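Local coordinates for lipid binding hydrolase (Escherichia coli, PDB 2IF6), which is of uncertain function but probably acts as a hydrolase, as a member of the permuted papain-like amidase family, at residues A[8-13]-A[32-37]; A[26-31]-A[136-141]; A[42-47]-A[56-61]; A[69-74]-A[177-182]; A[126-131]-A[172-177]. All blocks are in the same frame, centred on the assembly; numbering follows the deposited sequence.

Contact 1 (A[8-13]-A[32-37]); sequences GDIIFQ and SHTGML
Gly8 N donates to Leu37 O at 2.8 Å, and Gly8 CA lies against Met36 CG. Asp9 O takes the Leu37 N-H. The Asp9 carboxylate turns to Arg74, which makes a salt bridge with it. From here strands 10-13 and 33-37 run antiparallel. Ile10 pairs with Met36 without hydrogen bonds, and its CG2 methyl touches Thr34 OG1 at 3.3 Å. Ile11 O holds two donors. Gly35 N reaches Ile11 O in the carbonyl plane, while Thr34 OG1 approaches that oxygen from above the plane, at 3.0 Å. Thr34 OG1 is anti to its own backbone N (chi1 -172°), and this also puts it over one face of the Phe12 ring, 3.5 Å from CE1. Gln13 O accepts from both Ser32 N and His33 N, a classic beta bulge. The Gln13 and His33 side chains lie side by side, with OE1 at the edge of the imidazole, 3.2 Å from CD2. Gln13 NE2 bonds to Trp61 O, and His33 NE2 to Glu48. The arrangement of His33, Glu48 and Cys112 is consistent with a Cys-His-Glu triad of a papain-like enzyme. The Thr34 hydroxyl is thus satisfied within a buried sheet, while Gln13 OE1 only touches the His33 ring.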
# COMPACT_ATOMS: atom_id res chain seq x y z
N GLY A 8 10.48 6.32 4.01
CA GLY A 8 9.42 6.96 3.26
C GLY A 8 9.21 6.50 1.82
O GLY A 8 8.13 6.75 1.29
N ASP A 9 10.20 5.86 1.17
CA ASP A 9 10.02 5.37 -0.20
C ASP A 9 8.85 4.39 -0.19
O ASP A 9 8.73 3.56 0.73
CB ASP A 9 11.27 4.63 -0.75
CG ASP A 9 12.45 5.54 -0.96
OD1 ASP A 9 12.31 6.81 -0.82
OD2 ASP A 9 13.53 4.98 -1.26
N ILE A 10 7.97 4.52 -1.16
CA ILE A 10 6.78 3.66 -1.18
C ILE A 10 7.01 2.62 -2.24
O ILE A 10 7.31 2.96 -3.38
CB ILE A 10 5.50 4.47 -1.45
CG1 ILE A 10 5.41 5.64 -0.44
CG2 ILE A 10 4.26 3.55 -1.36
CD1 ILE A 10 4.30 6.71 -0.76
N ILE A 11 6.84 1.35 -1.88
CA ILE A 11 7.21 0.27 -2.77
C ILE A 11 5.96 -0.56 -3.12
O ILE A 11 5.10 -0.75 -2.26
CB ILE A 11 8.36 -0.59 -2.13
CG1 ILE A 11 8.89 -1.63 -3.14
CG2 ILE A 11 7.94 -1.18 -0.79
CD1 ILE A 11 10.24 -2.21 -2.81
N PHE A 12 5.89 -1.06 -4.35
CA PHE A 12 4.67 -1.71 -4.86
C PHE A 12 5.08 -3.05 -5.48
O PHE A 12 6.19 -3.17 -6.02
CB PHE A 12 4.00 -0.83 -5.92
CG PHE A 12 3.59 0.55 -5.43
CD1 PHE A 12 2.29 0.81 -5.10
CD2 PHE A 12 4.53 1.59 -5.33
CE1 PHE A 12 1.91 2.07 -4.62
CE2 PHE A 12 4.12 2.89 -4.84
CZ PHE A 12 2.83 3.09 -4.55
N GLN A 13 4.19 -4.04 -5.40
CA GLN A 13 4.45 -5.33 -5.98
C GLN A 13 3.12 -5.98 -6.33
O GLN A 13 2.05 -5.47 -5.98
CB GLN A 13 5.23 -6.22 -4.97
CG GLN A 13 4.38 -6.67 -3.77
CD GLN A 13 5.11 -7.52 -2.74
OE1 GLN A 13 4.47 -7.99 -1.82
NE2 GLN A 13 6.43 -7.75 -2.90
N SER A 32 -0.87 -4.79 -6.38
CA SER A 32 -1.83 -5.32 -5.44
C SER A 32 -1.32 -5.39 -4.01
O SER A 32 -2.04 -5.91 -3.11
CB SER A 32 -2.36 -6.67 -5.96
OG SER A 32 -1.30 -7.60 -6.07
N HIS A 33 -0.10 -4.89 -3.77
CA HIS A 33 0.39 -4.73 -2.40
C HIS A 33 1.37 -3.56 -2.34
O HIS A 33 2.02 -3.28 -3.33
CB HIS A 33 1.08 -6.00 -1.91
CG HIS A 33 1.43 -5.98 -0.45
ND1 HIS A 33 0.54 -5.58 0.53
CD2 HIS A 33 2.58 -6.30 0.20
CE1 HIS A 33 1.12 -5.67 1.72
NE2 HIS A 33 2.37 -6.09 1.54
N THR A 34 1.42 -2.87 -1.20
CA THR A 34 2.34 -1.72 -1.05
C THR A 34 2.87 -1.69 0.39
O THR A 34 2.25 -2.26 1.30
CB THR A 34 1.64 -0.39 -1.47
OG1 THR A 34 2.57 0.70 -1.50
CG2 THR A 34 0.53 -0.04 -0.53
N GLY A 35 4.04 -1.10 0.57
CA GLY A 35 4.55 -0.83 1.92
C GLY A 35 5.45 0.39 1.83
O GLY A 35 5.65 0.96 0.73
N MET A 36 6.00 0.80 2.98
CA MET A 36 6.84 2.01 3.02
C MET A 36 8.16 1.63 3.63
O MET A 36 8.20 0.92 4.67
CB MET A 36 6.16 3.11 3.86
CG MET A 36 6.95 4.50 4.03
SD MET A 36 6.14 5.56 5.26
CE MET A 36 6.81 4.88 6.83
N LEU A 37 9.23 2.09 3.00
CA LEU A 37 10.59 1.80 3.47
C LEU A 37 10.80 2.51 4.82
O LEU A 37 10.36 3.65 4.99
CB LEU A 37 11.64 2.26 2.46
CG LEU A 37 12.12 1.34 1.33
CD1 LEU A 37 12.96 0.22 1.89
CD2 LEU A 37 10.94 0.80 0.50

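Contact 2 (A[26-31]-A[136-141]); sequences ATHSDY and EFDLSN
Ala26 and His28 each hydrogen-bond to Asp138, in the loop before helix 142-152. Asp138 N donates to Ala26 O at 3.0 Å, in the carbonyl plane and on a lone pair. His28 NE2 donates to Asp138 OD2 at 2.7 Å, nearly straight at 173°. The oxygen lies in the imidazole plane and uses its anti lone pair, with ring and carboxylate planes 65° apart. Asp138 CG is anti to its backbone N (chi1 -174°), which places it 3.4 Å from His28 NE2. Both carboxylate oxygens have partners, since OD1 accepts from both Ser140 OG and Ser140 N. A weaker CA-H...O contact runs from Ala26 CA to Asp138 O at 3.1 Å. The apolar part is small. Thr27 CG2 sits 3.9 Å from Phe137 CD1, and Ala26 CB faces Leu139 CD2. Ala26 O also lies at the edge of the Phe137 ring. The contact is a surface junction of a helix C-terminus and a loop. His28, with positive phi, completes a Schellman motif after helix 20-27, and Asp138 forms an Asx turn.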
# COMPACT_ATOMS: atom_id res chain seq x y z
N ALA A 26 -10.29 -4.46 -10.28
CA ALA A 26 -11.13 -3.40 -9.74
C ALA A 26 -10.43 -2.02 -9.76
O ALA A 26 -11.09 -0.96 -9.81
CB ALA A 26 -11.53 -3.76 -8.31
N THR A 27 -9.10 -2.03 -9.66
CA THR A 27 -8.41 -0.73 -9.46
C THR A 27 -7.65 -0.29 -10.68
O THR A 27 -6.96 0.77 -10.63
CB THR A 27 -7.41 -0.77 -8.31
OG1 THR A 27 -6.34 -1.67 -8.65
CG2 THR A 27 -8.08 -1.16 -6.96
N HIS A 28 -7.77 -1.10 -11.74
CA HIS A 28 -7.13 -0.97 -13.06
C HIS A 28 -5.62 -0.86 -12.92
O HIS A 28 -5.01 0.11 -13.38
CB HIS A 28 -7.70 0.21 -13.88
CG HIS A 28 -9.11 -0.00 -14.36
ND1 HIS A 28 -9.72 0.85 -15.27
CD2 HIS A 28 -10.03 -0.94 -14.05
CE1 HIS A 28 -10.95 0.42 -15.50
NE2 HIS A 28 -11.16 -0.66 -14.77
N SER A 29 -5.00 -1.82 -12.26
CA SER A 29 -3.64 -1.61 -11.81
C SER A 29 -2.92 -2.93 -11.84
O SER A 29 -3.56 -3.98 -11.69
CB SER A 29 -3.65 -1.07 -10.36
OG SER A 29 -2.32 -0.90 -9.86
N ASP A 30 -1.60 -2.87 -12.04
CA ASP A 30 -0.69 -3.95 -11.76
C ASP A 30 -0.37 -4.16 -10.27
O ASP A 30 0.14 -5.20 -9.91
CB ASP A 30 0.63 -3.70 -12.49
CG ASP A 30 0.49 -3.77 -14.02
OD1 ASP A 30 -0.42 -4.51 -14.49
OD2 ASP A 30 1.30 -3.09 -14.72
N TYR A 31 -0.63 -3.17 -9.42
CA TYR A 31 -0.13 -3.22 -8.04
C TYR A 31 -1.21 -3.76 -7.14
O TYR A 31 -2.32 -3.23 -7.11
CB TYR A 31 0.28 -1.81 -7.53
CG TYR A 31 1.11 -1.10 -8.56
CD1 TYR A 31 2.16 -1.76 -9.17
CD2 TYR A 31 0.79 0.20 -8.98
CE1 TYR A 31 2.91 -1.16 -10.17
CE2 TYR A 31 1.53 0.80 -9.98
CZ TYR A 31 2.59 0.10 -10.56
OH TYR A 31 3.35 0.65 -11.53
N GLU A 136 -17.15 3.09 -6.55
CA GLU A 136 -16.55 3.84 -7.67
C GLU A 136 -15.41 3.09 -8.38
O GLU A 136 -14.94 3.49 -9.48
CB GLU A 136 -16.17 5.27 -7.18
CG GLU A 136 -17.45 6.03 -6.85
CD GLU A 136 -17.26 7.29 -6.01
OE1 GLU A 136 -18.25 8.08 -5.94
OE2 GLU A 136 -16.16 7.50 -5.45
N PHE A 137 -14.99 1.98 -7.79
CA PHE A 137 -14.02 1.11 -8.46
C PHE A 137 -14.74 0.37 -9.55
O PHE A 137 -15.96 0.57 -9.73
CB PHE A 137 -13.30 0.23 -7.43
CG PHE A 137 -12.37 1.02 -6.55
CD1 PHE A 137 -11.07 1.28 -6.96
CD2 PHE A 137 -12.81 1.57 -5.36
CE1 PHE A 137 -10.20 2.04 -6.16
CE2 PHE A 137 -11.95 2.33 -4.55
CZ PHE A 137 -10.66 2.57 -4.94
N ASP A 138 -14.01 -0.43 -10.31
CA ASP A 138 -14.58 -1.20 -11.40
C ASP A 138 -14.93 -2.59 -10.89
O ASP A 138 -14.07 -3.43 -10.70
CB ASP A 138 -13.60 -1.28 -12.57
CG ASP A 138 -14.20 -1.95 -13.81
OD1 ASP A 138 -15.36 -2.46 -13.76
OD2 ASP A 138 -13.51 -1.96 -14.85
N LEU A 139 -16.22 -2.80 -10.67
CA LEU A 139 -16.72 -4.01 -10.02
C LEU A 139 -17.49 -4.87 -11.02
O LEU A 139 -18.12 -5.87 -10.65
CB LEU A 139 -17.59 -3.66 -8.80
CG LEU A 139 -16.98 -2.74 -7.73
CD1 LEU A 139 -17.93 -2.59 -6.57
CD2 LEU A 139 -15.60 -3.21 -7.21
N SER A 140 -17.38 -4.49 -12.29
CA SER A 140 -18.08 -5.15 -13.35
C SER A 140 -17.55 -6.55 -13.66
O SER A 140 -18.33 -7.43 -13.97
CB SER A 140 -18.11 -4.27 -14.60
OG SER A 140 -16.85 -4.21 -15.20
N ASN A 141 -16.25 -6.80 -13.52
CA ASN A 141 -15.72 -8.14 -13.85
C ASN A 141 -16.28 -9.23 -12.93
O ASN A 141 -16.31 -9.04 -11.72
CB ASN A 141 -14.19 -8.15 -13.82
CG ASN A 141 -13.58 -9.34 -14.56
OD1 ASN A 141 -13.52 -10.46 -14.03
ND2 ASN A 141 -13.09 -9.09 -15.77

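Contact 3 (A[42-47]-A[56-61]); sequences KKPYVF and TPLKQW
The beta hairpin of strands 43-49 and 53-57 passes directly into helix 58-63, and Val46 meets Thr56, Leu58 and Trp61 at this junction. Val46 and Thr56 form an antiparallel hydrogen-bonded pair. Val46 N donates to Thr56 O at 2.7 Å, and Thr56 N returns a bond to Val46 O from above its carbonyl plane. Next to them, Tyr45 and Pro57 make a non-hydrogen-bonded pair, with Tyr45 CE1 4.2 Å from Pro57 CG. Pro57 is the N-cap residue. Leu58 N, in the first turn of the helix, donates to Pro44 O at 3.1 Å, which ties the helix start to the strand. Leu58 spreads its two methyls over two residues. Leu58 CD2 reaches Pro44 CB at 3.9 Å, and Leu58 CD1 reaches Val46 CG2 at 3.5 Å. Thr56 OG1 bonds to Glu48, which also receives a weak bond from Trp61 NE1. These bonds place the junction beside a possible Cys-His-Glu site. Ile11 of strand 10-13 touches Val46, Leu58 and Trp61. Trp61 CG is anti to its backbone N (chi1 -166°), and the indole crosses Val46 at about a right angle. Val46 CG1 makes a CH-pi contact over the five-membered ring of Trp61, 3.5 Å from its centroid and 15° off the normal.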
# COMPACT_ATOMS: atom_id res chain seq x y z
N LYS A 42 20.18 1.78 9.70
CA LYS A 42 20.72 1.92 8.35
C LYS A 42 20.46 0.70 7.43
O LYS A 42 21.07 0.57 6.38
CB LYS A 42 22.24 2.24 8.35
CG LYS A 42 22.67 3.39 9.27
CD LYS A 42 22.51 4.72 8.60
CE LYS A 42 22.73 5.86 9.61
NZ LYS A 42 22.34 7.13 8.99
N LYS A 43 19.53 -0.16 7.85
CA LYS A 43 19.19 -1.34 7.09
C LYS A 43 17.75 -1.16 6.63
O LYS A 43 16.91 -0.72 7.41
CB LYS A 43 19.24 -2.57 8.00
CG LYS A 43 20.66 -2.86 8.55
CD LYS A 43 20.55 -3.96 9.60
CE LYS A 43 21.92 -4.44 10.05
NZ LYS A 43 22.83 -3.29 10.32
N PRO A 44 17.48 -1.51 5.36
CA PRO A 44 16.13 -1.31 4.82
C PRO A 44 15.09 -2.38 5.21
O PRO A 44 15.28 -3.59 4.96
CB PRO A 44 16.35 -1.28 3.32
CG PRO A 44 17.55 -2.12 3.10
CD PRO A 44 18.40 -2.04 4.34
N TYR A 45 14.02 -1.90 5.83
CA TYR A 45 12.88 -2.72 6.13
C TYR A 45 11.68 -2.14 5.40
O TYR A 45 11.66 -0.95 5.11
CB TYR A 45 12.60 -2.74 7.64
CG TYR A 45 13.65 -3.52 8.43
CD1 TYR A 45 13.32 -4.74 9.05
CD2 TYR A 45 14.96 -3.05 8.56
CE1 TYR A 45 14.27 -5.45 9.77
CE2 TYR A 45 15.95 -3.79 9.27
CZ TYR A 45 15.57 -4.97 9.89
OH TYR A 45 16.50 -5.70 10.59
N VAL A 46 10.68 -2.98 5.14
CA VAL A 46 9.42 -2.53 4.56
C VAL A 46 8.34 -2.61 5.66
O VAL A 46 8.00 -3.70 6.16
CB VAL A 46 9.02 -3.35 3.28
CG1 VAL A 46 7.64 -2.88 2.76
CG2 VAL A 46 10.10 -3.24 2.20
N PHE A 47 7.81 -1.43 6.03
CA PHE A 47 6.67 -1.32 6.95
C PHE A 47 5.42 -1.61 6.13
O PHE A 47 5.15 -0.90 5.14
CB PHE A 47 6.62 0.15 7.43
CG PHE A 47 5.38 0.52 8.20
CD1 PHE A 47 5.28 0.23 9.56
CD2 PHE A 47 4.33 1.22 7.57
CE1 PHE A 47 4.17 0.62 10.33
CE2 PHE A 47 3.17 1.60 8.33
CZ PHE A 47 3.11 1.30 9.71
N THR A 56 9.36 -5.81 7.69
CA THR A 56 9.89 -6.96 7.00
C THR A 56 11.19 -6.58 6.30
O THR A 56 11.24 -5.56 5.63
CB THR A 56 8.89 -7.40 5.88
OG1 THR A 56 7.64 -7.71 6.49
CG2 THR A 56 9.40 -8.59 5.13
N PRO A 57 12.25 -7.42 6.42
CA PRO A 57 13.47 -7.10 5.67
C PRO A 57 13.21 -6.95 4.16
O PRO A 57 12.47 -7.72 3.57
CB PRO A 57 14.39 -8.29 5.96
CG PRO A 57 13.94 -8.82 7.25
CD PRO A 57 12.43 -8.63 7.26
N LEU A 58 13.76 -5.92 3.56
CA LEU A 58 13.51 -5.61 2.14
C LEU A 58 13.75 -6.80 1.19
O LEU A 58 12.96 -7.06 0.28
CB LEU A 58 14.33 -4.40 1.71
CG LEU A 58 14.24 -4.01 0.24
CD1 LEU A 58 12.78 -3.56 -0.10
CD2 LEU A 58 15.22 -2.88 -0.06
N LYS A 59 14.81 -7.56 1.41
CA LYS A 59 15.09 -8.67 0.53
C LYS A 59 13.92 -9.65 0.57
O LYS A 59 13.45 -10.08 -0.47
CB LYS A 59 16.42 -9.36 0.88
CG LYS A 59 16.69 -10.58 -0.00
CD LYS A 59 17.96 -11.36 0.43
CE LYS A 59 17.96 -12.76 -0.21
NZ LYS A 59 16.85 -13.58 0.37
N GLN A 60 13.44 -9.96 1.77
CA GLN A 60 12.32 -10.90 1.93
C GLN A 60 11.00 -10.32 1.34
O GLN A 60 10.21 -11.03 0.67
CB GLN A 60 12.19 -11.27 3.41
CG GLN A 60 10.87 -11.90 3.86
CD GLN A 60 10.78 -11.97 5.40
OE1 GLN A 60 11.80 -12.16 6.08
NE2 GLN A 60 9.56 -11.78 5.94
N TRP A 61 10.75 -9.04 1.59
CA TRP A 61 9.58 -8.38 1.00
C TRP A 61 9.52 -8.51 -0.53
O TRP A 61 8.49 -8.82 -1.09
CB TRP A 61 9.55 -6.90 1.40
CG TRP A 61 8.23 -6.28 1.11
CD1 TRP A 61 7.14 -6.23 1.95
CD2 TRP A 61 7.82 -5.66 -0.12
NE1 TRP A 61 6.09 -5.59 1.32
CE2 TRP A 61 6.49 -5.20 0.06
CE3 TRP A 61 8.46 -5.42 -1.35
CZ2 TRP A 61 5.79 -4.55 -0.95
CZ3 TRP A 61 7.77 -4.75 -2.34
CH2 TRP A 61 6.44 -4.33 -2.13

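Contact 4 (A[69-74]-A[177-182]); sequences KYVVRR and VAKEWP
Tyr70 and Glu180, then Val72 and Ala178, form hydrogen-bonded pairs of strands 70-74 and 177-180, whose short axes run antiparallel at 169°. Val72 also accepts from Val177 N through its O, so Val177 and Ala178 both face it in a classic beta bulge. Val177 CG2 meets Val72 CG1 at 3.5 Å, and Val177 CG1 meets Arg74 CB at 3.6 Å. The same CG2 lies over one face of the Arg74 guanidinium, which Asp9 of contact 1 holds. The Tyr70 ring lies alongside Glu180, with OH 3.6 Å from the Glu180 CG methylene. Ala178 CB packs against Val72 CG2 at 3.7 Å. Val71 CG2 touches Lys179 CG on the other side of the sheet. Beyond the strand pair, the extended Lys69 chain crosses the Trp181 indole at about a right angle. Lys69 CD makes a CH-pi contact over the Trp181 five-membered ring, 3.8 Å from its centroid. Lys69 NZ donates to Pro182 O at 3.0 Å, nearly along the C=O axis. The aliphatic parts of Lys69, Lys179, Glu180 and Arg74 thus pack beside the valines and Trp181 at this sheet border, while Lys69 NZ finds a backbone acceptor past the strand.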
# COMPACT_ATOMS: atom_id res chain seq x y z
N LYS A 69 8.99 -8.71 -8.98
CA LYS A 69 8.85 -7.39 -9.60
C LYS A 69 8.50 -6.35 -8.54
O LYS A 69 7.74 -6.65 -7.60
CB LYS A 69 7.75 -7.37 -10.65
CG LYS A 69 8.03 -8.25 -11.84
CD LYS A 69 6.89 -8.04 -12.83
CE LYS A 69 7.11 -8.87 -14.07
NZ LYS A 69 6.10 -8.47 -15.11
N TYR A 70 9.04 -5.15 -8.70
CA TYR A 70 8.70 -4.06 -7.78
C TYR A 70 9.01 -2.73 -8.45
O TYR A 70 9.81 -2.65 -9.41
CB TYR A 70 9.43 -4.20 -6.41
CG TYR A 70 10.93 -3.94 -6.46
CD1 TYR A 70 11.45 -2.66 -6.23
CD2 TYR A 70 11.83 -4.99 -6.75
CE1 TYR A 70 12.82 -2.43 -6.30
CE2 TYR A 70 13.21 -4.78 -6.81
CZ TYR A 70 13.70 -3.49 -6.59
OH TYR A 70 15.06 -3.28 -6.66
N VAL A 71 8.38 -1.69 -7.93
CA VAL A 71 8.66 -0.31 -8.35
C VAL A 71 8.60 0.51 -7.10
O VAL A 71 7.82 0.19 -6.17
CB VAL A 71 7.65 0.20 -9.41
CG1 VAL A 71 6.23 0.07 -8.91
CG2 VAL A 71 7.96 1.67 -9.80
N VAL A 72 9.42 1.56 -7.03
CA VAL A 72 9.52 2.38 -5.84
C VAL A 72 9.22 3.83 -6.19
O VAL A 72 9.80 4.35 -7.14
CB VAL A 72 10.95 2.31 -5.23
CG1 VAL A 72 11.01 3.16 -3.99
CG2 VAL A 72 11.32 0.83 -4.88
N ARG A 73 8.35 4.47 -5.41
CA ARG A 73 8.08 5.90 -5.60
C ARG A 73 8.63 6.69 -4.41
O ARG A 73 8.69 6.19 -3.28
CB ARG A 73 6.58 6.14 -5.72
CG ARG A 73 5.95 5.37 -6.88
CD ARG A 73 6.09 6.14 -8.18
NE ARG A 73 4.97 7.02 -8.45
CZ ARG A 73 4.85 7.74 -9.56
NH1 ARG A 73 5.80 7.68 -10.50
NH2 ARG A 73 3.79 8.53 -9.72
N ARG A 74 9.05 7.92 -4.67
CA ARG A 74 9.55 8.79 -3.59
C ARG A 74 9.06 10.20 -3.79
O ARG A 74 8.88 10.65 -4.93
CB ARG A 74 11.10 8.77 -3.62
CG ARG A 74 11.75 9.84 -2.68
CD ARG A 74 13.29 9.80 -2.74
NE ARG A 74 13.81 8.46 -2.47
CZ ARG A 74 15.03 8.04 -2.78
NH1 ARG A 74 15.89 8.90 -3.35
NH2 ARG A 74 15.40 6.79 -2.49
N VAL A 177 11.82 6.10 -8.37
CA VAL A 177 13.26 6.08 -8.03
C VAL A 177 13.87 4.66 -8.18
O VAL A 177 15.09 4.49 -8.09
CB VAL A 177 13.53 6.64 -6.61
CG1 VAL A 177 13.12 8.12 -6.52
CG2 VAL A 177 12.83 5.78 -5.54
N ALA A 178 13.02 3.65 -8.40
CA ALA A 178 13.54 2.29 -8.65
C ALA A 178 12.50 1.49 -9.36
O ALA A 178 11.30 1.66 -9.10
CB ALA A 178 13.90 1.60 -7.37
N LYS A 179 12.93 0.63 -10.28
CA LYS A 179 11.99 -0.17 -11.02
C LYS A 179 12.64 -1.41 -11.48
O LYS A 179 13.61 -1.36 -12.26
CB LYS A 179 11.45 0.57 -12.24
CG LYS A 179 10.02 0.24 -12.47
CD LYS A 179 9.67 0.25 -13.92
CE LYS A 179 9.94 1.58 -14.54
NZ LYS A 179 9.81 1.31 -15.98
N GLU A 180 12.13 -2.54 -11.01
CA GLU A 180 12.50 -3.84 -11.62
C GLU A 180 11.19 -4.46 -12.03
O GLU A 180 10.61 -5.24 -11.29
CB GLU A 180 13.21 -4.75 -10.63
CG GLU A 180 14.55 -4.20 -10.13
CD GLU A 180 15.67 -4.46 -11.12
OE1 GLU A 180 15.54 -5.41 -11.92
OE2 GLU A 180 16.67 -3.70 -11.08
N TRP A 181 10.70 -4.08 -13.21
CA TRP A 181 9.39 -4.49 -13.62
C TRP A 181 9.30 -4.63 -15.15
O TRP A 181 8.70 -3.78 -15.78
CB TRP A 181 8.40 -3.45 -13.17
CG TRP A 181 7.01 -3.98 -13.11
CD1 TRP A 181 6.26 -4.47 -14.15
CD2 TRP A 181 6.20 -4.09 -11.94
NE1 TRP A 181 5.03 -4.89 -13.68
CE2 TRP A 181 4.97 -4.68 -12.33
CE3 TRP A 181 6.39 -3.77 -10.59
CZ2 TRP A 181 3.94 -4.93 -11.41
CZ3 TRP A 181 5.37 -4.04 -9.69
CH2 TRP A 181 4.15 -4.61 -10.11
N PRO A 182 9.87 -5.70 -15.73
CA PRO A 182 9.78 -5.78 -17.19
C PRO A 182 8.35 -5.95 -17.65
O PRO A 182 7.62 -6.74 -17.07
CB PRO A 182 10.61 -7.01 -17.54
CG PRO A 182 10.69 -7.79 -16.31
CD PRO A 182 10.60 -6.83 -15.16

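Contact 5 (A[126-131]-A[172-177]); sequences MRVGEQ and PQLTTV
Gln173 CG is anti to the carbonyl carbon (chi1 -52°), and a bend at chi2 (94°) carries CD round, where the amide meets Arg127 and Met126. Gln173 NE2 donates to Arg127 O at 3.0 Å. The N-H...O angle is 171°, so the bond is straight at the donor. The oxygen lies in the amide plane of Gln173. At the acceptor, NE2 sits well above the carbonyl plane. Met126 and Gln173 slide past each other in opposite directions. The Met126 chain bends at chi3, and its CE methyl rests 3.8 Å from Gln173 CG and 3.9 Å from Gln173 NE2. The aliphatic part of Gln173 is therefore in van der Waals contact while its amide is hydrogen-bonded. Next along, Val128 and Leu174 cross at about a right angle. Val128 CG1 meets Leu174 CD1 at 3.9 Å. Val128 also packs on Tyr120 of helix 112-124, and Leu174 on Arg73 of strand 70-75. The Gly129 carbonyl is bound by Trp117 NE1 of the same helix. A single side-chain to backbone bond and a few apolar contacts thus join the loop after helix 112-124 to the start of edge strand 174-180 of the six-stranded antiparallel sheet.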
# COMPACT_ATOMS: atom_id res chain seq x y z
N MET A 126 0.56 15.27 4.38
CA MET A 126 0.47 15.08 2.94
C MET A 126 -0.62 14.05 2.65
O MET A 126 -0.68 13.02 3.31
CB MET A 126 1.79 14.56 2.34
CG MET A 126 3.02 15.47 2.52
SD MET A 126 4.56 14.79 1.78
CE MET A 126 3.94 13.93 0.36
N ARG A 127 -1.45 14.33 1.64
CA ARG A 127 -2.40 13.35 1.12
C ARG A 127 -1.78 12.72 -0.12
O ARG A 127 -1.71 13.34 -1.20
CB ARG A 127 -3.74 14.03 0.81
CG ARG A 127 -4.45 14.62 2.06
CD ARG A 127 -5.71 15.42 1.67
NE ARG A 127 -6.70 14.59 0.98
CZ ARG A 127 -7.74 13.99 1.57
NH1 ARG A 127 -7.96 14.13 2.87
NH2 ARG A 127 -8.57 13.25 0.84
N VAL A 128 -1.28 11.50 0.05
CA VAL A 128 -0.55 10.83 -1.01
C VAL A 128 -1.50 9.86 -1.71
O VAL A 128 -1.43 8.65 -1.51
CB VAL A 128 0.72 10.11 -0.48
CG1 VAL A 128 1.52 9.48 -1.62
CG2 VAL A 128 1.66 11.15 0.22
N GLY A 129 -2.40 10.41 -2.52
CA GLY A 129 -3.42 9.60 -3.17
C GLY A 129 -4.84 10.04 -2.93
O GLY A 129 -5.20 10.54 -1.83
N GLU A 130 -5.66 9.88 -3.97
CA GLU A 130 -7.05 10.28 -3.94
C GLU A 130 -7.86 9.15 -3.27
O GLU A 130 -7.59 7.96 -3.48
CB GLU A 130 -7.57 10.57 -5.35
CG GLU A 130 -6.86 11.74 -6.09
CD GLU A 130 -6.89 13.06 -5.30
OE1 GLU A 130 -7.99 13.66 -5.13
OE2 GLU A 130 -5.82 13.48 -4.82
N GLN A 131 -8.82 9.54 -2.45
CA GLN A 131 -9.75 8.59 -1.86
C GLN A 131 -10.96 8.54 -2.76
O GLN A 131 -11.32 9.56 -3.37
CB GLN A 131 -10.21 9.07 -0.49
CG GLN A 131 -9.17 9.18 0.60
CD GLN A 131 -9.72 9.82 1.88
OE1 GLN A 131 -10.84 10.35 1.91
NE2 GLN A 131 -8.93 9.78 2.95
N PRO A 172 0.40 13.04 -6.76
CA PRO A 172 1.16 14.04 -7.52
C PRO A 172 2.58 14.32 -7.01
O PRO A 172 3.45 14.70 -7.80
CB PRO A 172 0.30 15.31 -7.44
CG PRO A 172 -0.58 15.12 -6.30
CD PRO A 172 -0.81 13.62 -6.14
N GLN A 173 2.79 14.09 -5.72
CA GLN A 173 4.10 14.37 -5.09
C GLN A 173 5.22 13.43 -5.57
O GLN A 173 6.41 13.77 -5.41
CB GLN A 173 3.98 14.36 -3.56
CG GLN A 173 2.87 15.26 -3.02
CD GLN A 173 1.55 14.51 -2.79
OE1 GLN A 173 1.20 13.60 -3.55
NE2 GLN A 173 0.80 14.93 -1.78
N LEU A 174 4.85 12.32 -6.22
CA LEU A 174 5.75 11.19 -6.30
C LEU A 174 6.49 11.10 -7.61
O LEU A 174 5.97 11.52 -8.63
CB LEU A 174 4.99 9.88 -6.01
CG LEU A 174 4.31 9.67 -4.67
CD1 LEU A 174 3.74 8.26 -4.62
CD2 LEU A 174 5.27 9.93 -3.55
N THR A 175 7.71 10.61 -7.56
CA THR A 175 8.43 10.28 -8.76
C THR A 175 8.97 8.86 -8.61
O THR A 175 9.16 8.41 -7.47
CB THR A 175 9.64 11.29 -8.96
OG1 THR A 175 10.21 11.08 -10.24
CG2 THR A 175 10.74 11.10 -7.91
N THR A 176 9.28 8.17 -9.70
CA THR A 176 9.82 6.82 -9.58
C THR A 176 11.34 6.82 -9.38
O THR A 176 12.07 7.41 -10.18
CB THR A 176 9.51 6.01 -10.82
OG1 THR A 176 8.11 5.96 -11.05
CG2 THR A 176 10.10 4.62 -10.70
N VAL A 177 11.82 6.10 -8.37
CA VAL A 177 13.26 6.08 -8.03
C VAL A 177 13.87 4.66 -8.18
O VAL A 177 15.09 4.49 -8.09
CB VAL A 177 13.53 6.64 -6.61
CG1 VAL A 177 13.12 8.12 -6.52
CG2 VAL A 177 12.83 5.78 -5.54

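How the contacts relate
Contact 1 is the buried centre, pairing two inner strands of the six-stranded antiparallel sheet. Contacts 3 and 4 lie toward its two borders and are only partly buried. Strand 43-49 of contact 3 lies beside 33-40, and strand 70-75 of contact 4 beside 10-13. Contacts 4 and 5 share Val177 and strand 174-180. Contact 5, also partly buried, has one side-chain bond and apolar contacts, whereas contact 4 has a ladder of backbone bonds. Contact 2 lies at the surface and uses one backbone bond and a histidine-carboxylate bond. It still reaches the sheet, since Tyr31 packs on Phe12 of contact 1 and on Trp181 of contact 4.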